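PDB 5U9C: dTDP-4-dehydrorhamnose reductase from Yersinia enterocolitica, which probably catalyses the NADPH-dependent reduction of dTDP-4-dehydro-beta-L-rhamnose to dTDP-L-rhamnose, a step in dTDP-L-rhamnose biosynthesis. Local coordinates for residues I183-R189 against D241-S247; D188-S192 against R256-I262. Numbering follows the deposited sequence.

Contact 1 (I183-R189 against D241-S247)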
ATOM      1  N   ILE D 183       6.313  35.361   6.599  1.00 30.71           N
ATOM      2  CA  ILE D 183       5.112  34.567   6.540  1.00 31.21           C
ATOM      3  C   ILE D 183       5.499  33.120   6.211  1.00 30.06           C
ATOM      4  O   ILE D 183       6.250  32.888   5.275  1.00 29.25           O
ATOM      5  CB  ILE D 183       4.171  35.128   5.455  1.00 31.79           C
ATOM      6  CG1 ILE D 183       3.719  36.538   5.853  1.00 34.10           C
ATOM      7  CG2 ILE D 183       2.972  34.207   5.252  1.00 33.70           C
ATOM      8  CD1 ILE D 183       2.938  37.277   4.776  1.00 35.83           C
ATOM      9  N   LYS D 184       4.994  32.174   7.004  1.00 29.37           N
ATOM     10  CA  LYS D 184       5.226  30.747   6.786  1.00 31.39           C
ATOM     11  C   LYS D 184       4.056  30.163   6.020  1.00 30.01           C
ATOM     12  O   LYS D 184       2.905  30.503   6.299  1.00 30.25           O
ATOM     13  CB  LYS D 184       5.366  30.017   8.119  1.00 33.66           C
ATOM     14  CG  LYS D 184       6.584  30.440   8.909  1.00 37.26           C
ATOM     15  CD  LYS D 184       6.618  29.744  10.253  1.00 42.11           C
ATOM     16  CE  LYS D 184       7.767  30.268  11.092  1.00 46.47           C
ATOM     17  NZ  LYS D 184       7.826  29.553  12.391  1.00 51.37           N
ATOM     18  N   ALA D 185       4.350  29.296   5.053  1.00 27.34           N
ATOM     19  CA  ALA D 185       3.329  28.643   4.255  1.00 25.87           C
ATOM     20  C   ALA D 185       3.790  27.212   3.928  1.00 25.79           C
ATOM     21  O   ALA D 185       4.948  26.985   3.578  1.00 25.27           O
ATOM     22  CB  ALA D 185       3.064  29.423   2.968  1.00 26.61           C
ATOM     23  N   VAL D 186       2.868  26.272   4.048  1.00 24.28           N
ATOM     24  CA  VAL D 186       3.150  24.867   3.832  1.00 24.53           C
ATOM     25  C   VAL D 186       3.538  24.590   2.373  1.00 24.67           C
ATOM     26  O   VAL D 186       2.809  24.950   1.451  1.00 24.27           O
ATOM     27  CB  VAL D 186       1.950  24.006   4.279  1.00 24.31           C
ATOM     28  CG1 VAL D 186       2.180  22.538   3.982  1.00 24.97           C
ATOM     29  CG2 VAL D 186       1.694  24.208   5.770  1.00 24.55           C
ATOM     30  N   SER D 187       4.698  23.964   2.184  1.00 24.75           N
ATOM     31  CA  SER D 187       5.208  23.651   0.858  1.00 27.32           C
ATOM     32  C   SER D 187       5.025  22.195   0.399  1.00 28.72           C
ATOM     33  O   SER D 187       5.205  21.904  -0.783  1.00 28.87           O
ATOM     34  CB  SER D 187       6.699  23.972   0.799  1.00 28.65           C
ATOM     35  OG  SER D 187       7.426  23.147   1.687  1.00 31.83           O
ATOM     36  N   ASP D 188       4.645  21.306   1.310  1.00 30.42           N
ATOM     37  CA  ASP D 188       4.597  19.866   0.997  1.00 32.50           C
ATOM     38  C   ASP D 188       3.210  19.209   0.932  1.00 32.34           C
ATOM     39  O   ASP D 188       3.097  18.005   1.136  1.00 34.24           O
ATOM     40  CB  ASP D 188       5.537  19.101   1.954  1.00 35.34           C
ATOM     41  CG  ASP D 188       5.098  19.169   3.416  1.00 35.18           C
ATOM     42  OD1 ASP D 188       4.005  19.701   3.707  1.00 34.35           O
ATOM     43  OD2 ASP D 188       5.843  18.644   4.282  1.00 38.42           O
ATOM     44  N   ARG D 189       2.186  20.013   0.665  1.00 30.22           N
ATOM     45  CA  ARG D 189       0.812  19.544   0.429  1.00 32.26           C
ATOM     46  C   ARG D 189       0.339  20.360  -0.791  1.00 29.50           C
ATOM     47  O   ARG D 189       0.419  21.586  -0.788  1.00 29.86           O
ATOM     48  CB  ARG D 189      -0.108  19.757   1.629  1.00 33.58           C
ATOM     49  CG  ARG D 189       0.294  18.981   2.882  1.00 38.35           C
ATOM     50  CD  ARG D 189       0.138  17.466   2.724  1.00 41.25           C
ATOM     51  NE  ARG D 189       0.519  16.691   3.916  1.00 43.76           N
ATOM     52  CZ  ARG D 189       1.741  16.218   4.185  1.00 46.95           C
ATOM     53  NH1 ARG D 189       2.787  16.448   3.377  1.00 46.52           N
ATOM     54  NH2 ARG D 189       1.931  15.524   5.305  1.00 50.10           N
ATOM     55  N   ASP D 241       9.940  38.088   4.309  1.00 38.71           N
ATOM     56  CA  ASP D 241      10.266  36.745   3.828  1.00 38.31           C
ATOM     57  C   ASP D 241       9.024  35.863   3.772  1.00 35.40           C
ATOM     58  O   ASP D 241       8.180  35.930   4.664  1.00 34.25           O
ATOM     59  CB  ASP D 241      11.282  36.090   4.779  1.00 40.07           C
ATOM     60  CG  ASP D 241      12.574  36.884   4.888  1.00 44.27           C
ATOM     61  OD1 ASP D 241      13.026  37.438   3.870  1.00 46.36           O
ATOM     62  OD2 ASP D 241      13.151  36.936   5.987  1.00 50.23           O
ATOM     63  N   ILE D 242       8.900  35.065   2.715  1.00 33.69           N
ATOM     64  CA  ILE D 242       7.834  34.047   2.636  1.00 33.46           C
ATOM     65  C   ILE D 242       8.641  32.744   2.767  1.00 32.28           C
ATOM     66  O   ILE D 242       9.456  32.422   1.908  1.00 31.11           O
ATOM     67  CB  ILE D 242       6.994  34.130   1.363  1.00 34.80           C
ATOM     68  CG1 ILE D 242       6.275  35.474   1.342  1.00 36.85           C
ATOM     69  CG2 ILE D 242       5.974  32.990   1.365  1.00 34.07           C
ATOM     70  CD1 ILE D 242       5.497  35.767   0.098  1.00 39.62           C
ATOM     71  N   ILE D 243       8.402  32.025   3.851  1.00 30.04           N
ATOM     72  CA  ILE D 243       9.183  30.859   4.228  1.00 30.60           C
ATOM     73  C   ILE D 243       8.420  29.560   3.957  1.00 29.85           C
ATOM     74  O   ILE D 243       7.311  29.404   4.460  1.00 28.49           O
ATOM     75  CB  ILE D 243       9.498  30.954   5.764  1.00 32.28           C
ATOM     76  CG1 ILE D 243      10.258  32.263   6.081  1.00 34.92           C
ATOM     77  CG2 ILE D 243      10.279  29.744   6.271  1.00 32.78           C
ATOM     78  CD1 ILE D 243      10.480  32.525   7.570  1.00 37.34           C
ATOM     79  N   PRO D 244       9.019  28.624   3.176  1.00 28.42           N
ATOM     80  CA  PRO D 244       8.351  27.341   2.944  1.00 28.60           C
ATOM     81  C   PRO D 244       8.550  26.439   4.150  1.00 29.00           C
ATOM     82  O   PRO D 244       9.670  26.307   4.628  1.00 30.38           O
ATOM     83  CB  PRO D 244       9.076  26.773   1.717  1.00 29.21           C
ATOM     84  CG  PRO D 244      10.442  27.385   1.744  1.00 29.92           C
ATOM     85  CD  PRO D 244      10.321  28.705   2.484  1.00 30.04           C
ATOM     86  N   VAL D 245       7.476  25.886   4.688  1.00 27.09           N
ATOM     87  CA  VAL D 245       7.591  24.975   5.811  1.00 27.11           C
ATOM     88  C   VAL D 245       6.892  23.654   5.529  1.00 26.76           C
ATOM     89  O   VAL D 245       5.967  23.592   4.723  1.00 25.38           O
ATOM     90  CB  VAL D 245       7.015  25.577   7.107  1.00 28.23           C
ATOM     91  CG1 VAL D 245       7.763  26.847   7.463  1.00 29.34           C
ATOM     92  CG2 VAL D 245       5.512  25.852   6.997  1.00 29.42           C
ATOM     93  N   HIS D 246       7.333  22.608   6.213  1.00 26.41           N
ATOM     94  CA  HIS D 246       6.697  21.292   6.132  1.00 27.39           C
ATOM     95  C   HIS D 246       5.430  21.291   6.979  1.00 27.37           C
ATOM     96  O   HIS D 246       5.308  22.070   7.939  1.00 25.85           O
ATOM     97  CB  HIS D 246       7.665  20.184   6.590  1.00 29.28           C
ATOM     98  CG  HIS D 246       8.782  19.945   5.625  1.00 32.20           C
ATOM     99  ND1 HIS D 246       8.581  19.324   4.409  1.00 36.08           N
ATOM    100  CD2 HIS D 246      10.088  20.275   5.667  1.00 34.40           C
ATOM    101  CE1 HIS D 246       9.731  19.254   3.760  1.00 36.12           C
ATOM    102  NE2 HIS D 246      10.661  19.822   4.501  1.00 33.93           N
ATOM    103  N   SER D 247       4.490  20.418   6.633  0.50 27.53           N
ATOM    104  CA  SER D 247       3.203  20.354   7.332  0.50 28.25           C
ATOM    105  C   SER D 247       3.302  20.023   8.817  0.50 27.71           C
ATOM    106  O   SER D 247       2.390  20.349   9.576  0.50 28.39           O
ATOM    107  CB  SER D 247       2.248  19.393   6.613  0.50 29.08           C
ATOM    108  OG  SER D 247       2.850  18.133   6.453  0.50 30.97           O
TER
HETATM  109  O   HOH W   1       5.776  17.403   7.404  1.00 45.13           O
HETATM  110  O   HOH W   2      -0.495  17.336   6.284  0.50 47.02           O
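A small two-stranded parallel sheet, set apart from the central Rossmann-type sheet, is formed here by strands 182-186 and 241-245. Their short axes approach to 4.6 Å with 32° between directions. The bonding is the staggered parallel ladder: Ile183 N donates to Asp241 O (2.7 Å), Ile243 N to Ile183 O (2.7 Å), Ala185 N to Ile243 O (3.0 Å), Val245 N to Ala185 O (3.0 Å) and, just past the strand, Ser187 N to Val245 O (2.9 Å). Ile183, Ala185, Ile242 and Pro244 share one face, where helix 225-235 packs on Ala185, Ile242 and Pro244 through Phe226 and Ala229, and helix 168-177 meets Ile183. The other face carries Lys184, Val186, Ile243 and Val245; Val186 CG2 and Val245 CG2 lie 4.3 Å apart, and Phe250 packs on both valines.

Beyond the strands the contact turns polar. Asp188 accepts from His246 ND1 at OD2 (2.8 Å), and Ser247 N makes weak hydrogen bonds to Asp188 OD1 (3.1 Å) and OD2 (3.2 Å). Arg189 NH1 donates to Asp188 O (2.7 Å) and lies 3.5 Å from Asp188 OD1 as a purely electrostatic salt bridge. Because His246 NE2 is also hydrogen-bonded to Glu263 of the second subunit, the imidazole bridges two carboxylates, an arrangement consistent with a protonated ring that links this sheet end to the subunit interface.

Contact 2 (D188-S192 against R256-I262); sequences DRLGS and RPYSEGI
The two segments run in the same direction, in a register that sets Arg189 by Tyr258 (CA-CA 4.9 Å), Leu190 by Ser259 (4.4 Å) and Gly191 by Gly261 (4.0 Å), so that Glu260 is an extra residue in the second segment. Asp188 (phi/psi -111/24) lies in the loop between the strands, and its O receives a hydrogen bond from Arg189 NH1 at 2.7 Å. Arg189 is extended (-136/124); its m, m, t side chain folds over the start of 256-262, bringing CD to 3.1 Å from Pro257 O and NH1 to 3.7 Å from Tyr258 CD1.

Leu190 (-110/159) makes the single backbone bridge: its N donates to Tyr258 O (2.9 Å), and its O accepts from Glu260 N (2.9 Å) and from water 3 (2.7 Å), which also donates to Pro257 O (2.8 Å). Gly191 is almost fully extended (-166/-171). Between Ser259 and Gly261, Glu260 (-121/25) kinks the second chain, and Ser259 (chi1 t) forms an ST turn, its OG accepting from Gly261 N at 3.0 Å and also hydrogen-bonded to Leu116 O. At Ser192 direct pairing gives way to water 4, which accepts from Ser192 N (2.9 Å) and donates to Glu260 O (2.7 Å). Ser192 OG (chi1 m) reaches 3.5 Å from Gly261 CA and is hydrogen-bonded to Gly221 O.

Strand 190-195 otherwise pairs with 156-158 and 223-224, and 261-262 with 117-118, so this bridge splices two small sheets beside Arg256, whose NH2 is hydrogen-bonded to Ala254 O and salt-bridged to Asp70, and which binds (R)-malate in a structure of this protein, though not in this chain.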
ATOM      1  N   ASP D 188       4.645  21.306   1.310  1.00 30.42           N
ATOM      2  CA  ASP D 188       4.597  19.866   0.997  1.00 32.50           C
ATOM      3  C   ASP D 188       3.210  19.209   0.932  1.00 32.34           C
ATOM      4  O   ASP D 188       3.097  18.005   1.136  1.00 34.24           O
ATOM      5  CB  ASP D 188       5.537  19.101   1.954  1.00 35.34           C
ATOM      6  CG  ASP D 188       5.098  19.169   3.416  1.00 35.18           C
ATOM      7  OD1 ASP D 188       4.005  19.701   3.707  1.00 34.35           O
ATOM      8  OD2 ASP D 188       5.843  18.644   4.282  1.00 38.42           O
ATOM      9  N   ARG D 189       2.186  20.013   0.665  1.00 30.22           N
ATOM     10  CA  ARG D 189       0.812  19.544   0.429  1.00 32.26           C
ATOM     11  C   ARG D 189       0.339  20.360  -0.791  1.00 29.50           C
ATOM     12  O   ARG D 189       0.419  21.586  -0.788  1.00 29.86           O
ATOM     13  CB  ARG D 189      -0.108  19.757   1.629  1.00 33.58           C
ATOM     14  CG  ARG D 189       0.294  18.981   2.882  1.00 38.35           C
ATOM     15  CD  ARG D 189       0.138  17.466   2.724  1.00 41.25           C
ATOM     16  NE  ARG D 189       0.519  16.691   3.916  1.00 43.76           N
ATOM     17  CZ  ARG D 189       1.741  16.218   4.185  1.00 46.95           C
ATOM     18  NH1 ARG D 189       2.787  16.448   3.377  1.00 46.52           N
ATOM     19  NH2 ARG D 189       1.931  15.524   5.305  1.00 50.10           N
ATOM     20  N   LEU D 190      -0.099  19.672  -1.841  1.00 27.69           N
ATOM     21  CA  LEU D 190      -0.501  20.324  -3.077  1.00 26.18           C
ATOM     22  C   LEU D 190      -2.012  20.260  -3.310  1.00 25.31           C
ATOM     23  O   LEU D 190      -2.708  19.381  -2.780  1.00 24.03           O
ATOM     24  CB  LEU D 190       0.211  19.661  -4.254  1.00 27.22           C
ATOM     25  CG  LEU D 190       1.741  19.541  -4.176  1.00 29.33           C
ATOM     26  CD1 LEU D 190       2.289  18.665  -5.299  1.00 30.22           C
ATOM     27  CD2 LEU D 190       2.346  20.916  -4.219  1.00 29.59           C
ATOM     28  N   GLY D 191      -2.490  21.175  -4.147  1.00 24.17           N
ATOM     29  CA  GLY D 191      -3.911  21.264  -4.492  1.00 23.93           C
ATOM     30  C   GLY D 191      -4.103  22.159  -5.695  1.00 24.40           C
ATOM     31  O   GLY D 191      -3.138  22.538  -6.347  1.00 24.61           O
ATOM     32  N   SER D 192      -5.364  22.466  -5.994  1.00 24.29           N
ATOM     33  CA  SER D 192      -5.751  23.345  -7.076  1.00 24.73           C
ATOM     34  C   SER D 192      -6.695  24.406  -6.519  1.00 25.61           C
ATOM     35  O   SER D 192      -7.513  24.130  -5.615  1.00 26.50           O
ATOM     36  CB  SER D 192      -6.474  22.540  -8.165  1.00 26.64           C
ATOM     37  OG  SER D 192      -5.605  21.580  -8.764  1.00 28.72           O
ATOM     38  N   ARG D 256      -3.933  15.103   5.636  1.00 29.41           N
ATOM     39  CA  ARG D 256      -4.039  15.776   4.338  1.00 29.35           C
ATOM     40  C   ARG D 256      -3.198  14.949   3.336  1.00 27.66           C
ATOM     41  O   ARG D 256      -2.106  14.493   3.667  1.00 27.16           O
ATOM     42  CB  ARG D 256      -3.513  17.216   4.378  1.00 30.93           C
ATOM     43  CG  ARG D 256      -4.162  18.191   5.363  1.00 34.65           C
ATOM     44  CD  ARG D 256      -5.654  18.286   5.188  1.00 36.82           C
ATOM     45  NE  ARG D 256      -6.219  19.536   5.707  1.00 38.71           N
ATOM     46  CZ  ARG D 256      -6.470  19.813   6.984  1.00 37.49           C
ATOM     47  NH1 ARG D 256      -7.000  20.980   7.286  1.00 39.15           N
ATOM     48  NH2 ARG D 256      -6.182  18.958   7.960  1.00 38.27           N
ATOM     49  N   PRO D 257      -3.700  14.747   2.116  1.00 26.79           N
ATOM     50  CA  PRO D 257      -2.917  13.953   1.149  1.00 27.02           C
ATOM     51  C   PRO D 257      -1.746  14.761   0.586  1.00 27.12           C
ATOM     52  O   PRO D 257      -1.711  15.980   0.749  1.00 27.47           O
ATOM     53  CB  PRO D 257      -3.937  13.658   0.040  1.00 27.56           C
ATOM     54  CG  PRO D 257      -4.896  14.815   0.111  1.00 27.96           C
ATOM     55  CD  PRO D 257      -4.924  15.317   1.521  1.00 25.90           C
ATOM     56  N   TYR D 258      -0.783  14.091  -0.039  1.00 26.91           N
ATOM     57  CA  TYR D 258       0.324  14.803  -0.671  1.00 29.26           C
ATOM     58  C   TYR D 258      -0.237  15.740  -1.733  1.00 26.88           C
ATOM     59  O   TYR D 258       0.296  16.823  -1.947  1.00 27.31           O
ATOM     60  CB  TYR D 258       1.372  13.836  -1.237  1.00 33.03           C
ATOM     61  CG  TYR D 258       2.075  13.065  -0.121  1.00 36.88           C
ATOM     62  CD1 TYR D 258       2.768  13.751   0.885  1.00 38.60           C
ATOM     63  CD2 TYR D 258       2.064  11.664  -0.071  1.00 40.53           C
ATOM     64  CE1 TYR D 258       3.407  13.080   1.906  1.00 39.62           C
ATOM     65  CE2 TYR D 258       2.707  10.982   0.960  1.00 40.01           C
ATOM     66  CZ  TYR D 258       3.379  11.707   1.942  1.00 42.00           C
ATOM     67  OH  TYR D 258       4.033  11.079   2.981  1.00 48.88           O
ATOM     68  N   SER D 259      -1.326  15.320  -2.375  1.00 24.97           N
ATOM     69  CA  SER D 259      -2.008  16.178  -3.306  1.00 26.79           C
ATOM     70  C   SER D 259      -3.498  15.914  -3.411  1.00 27.98           C
ATOM     71  O   SER D 259      -3.952  14.745  -3.396  1.00 28.16           O
ATOM     72  CB  SER D 259      -1.420  16.062  -4.699  1.00 26.53           C
ATOM     73  OG  SER D 259      -2.071  16.975  -5.553  1.00 24.38           O
ATOM     74  N   GLU D 260      -4.253  17.007  -3.481  1.00 27.94           N
ATOM     75  CA  GLU D 260      -5.687  16.927  -3.775  1.00 28.10           C
ATOM     76  C   GLU D 260      -5.966  17.729  -5.053  1.00 27.65           C
ATOM     77  O   GLU D 260      -7.082  18.177  -5.302  1.00 29.40           O
ATOM     78  CB  GLU D 260      -6.562  17.351  -2.621  1.00 29.42           C
ATOM     79  CG  GLU D 260      -6.332  18.750  -2.094  1.00 31.10           C
ATOM     80  CD  GLU D 260      -7.422  19.168  -1.117  1.00 35.45           C
ATOM     81  OE1 GLU D 260      -7.070  19.648  -0.030  1.00 33.62           O
ATOM     82  OE2 GLU D 260      -8.641  18.981  -1.428  1.00 37.22           O
ATOM     83  N   GLY D 261      -4.939  17.879  -5.881  1.00 26.29           N
ATOM     84  CA  GLY D 261      -5.105  18.559  -7.142  1.00 26.62           C
ATOM     85  C   GLY D 261      -6.179  17.892  -8.005  1.00 26.34           C
ATOM     86  O   GLY D 261      -6.301  16.660  -8.028  1.00 24.71           O
ATOM     87  N   ILE D 262      -6.993  18.712  -8.659  1.00 26.29           N
ATOM     88  CA  ILE D 262      -8.012  18.224  -9.591  1.00 25.86           C
ATOM     89  C   ILE D 262      -7.920  18.923 -10.946  1.00 27.56           C
ATOM     90  O   ILE D 262      -7.528  20.092 -11.032  1.00 28.94           O
ATOM     91  CB  ILE D 262      -9.439  18.373  -9.057  1.00 26.83           C
ATOM     92  CG1 ILE D 262      -9.690  19.773  -8.502  1.00 26.33           C
ATOM     93  CG2 ILE D 262      -9.715  17.336  -7.970  1.00 26.40           C
ATOM     94  CD1 ILE D 262     -11.166  20.047  -8.264  1.00 27.62           C
TER
HETATM   95  O   HOH W   3      -2.904  18.308  -0.298  1.00 29.02           O
HETATM   96  O   HOH W   4      -7.495  20.831  -4.857  1.00 28.86           O
HETATM   97  O   HOH W   5      -4.419  19.764 -10.608  1.00 44.01           O

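Overall arrangement
Contacts 1 and 2 grow from one continuous run of chain: strand 182-186 enters contact 1, the connection through Asp188 and Arg189 belongs to both, and strand 190-195 continues into contact 2. Their partners follow in the same order, 241-247 before 256-262. The contact centres lie about 14 Å apart, on one side of the chain's centre, contact 1 about 24 Å from it and contact 2 about 15 Å. The path leads from a peripheral two-stranded sheet inward to small strands nearer the body of the fold. Residues that bind (R)-malate in a structure of this protein, though not in this chain, adjoin both, Phe168 near Ala185 and Arg256 within contact 2, and both contacts touch the second subunit.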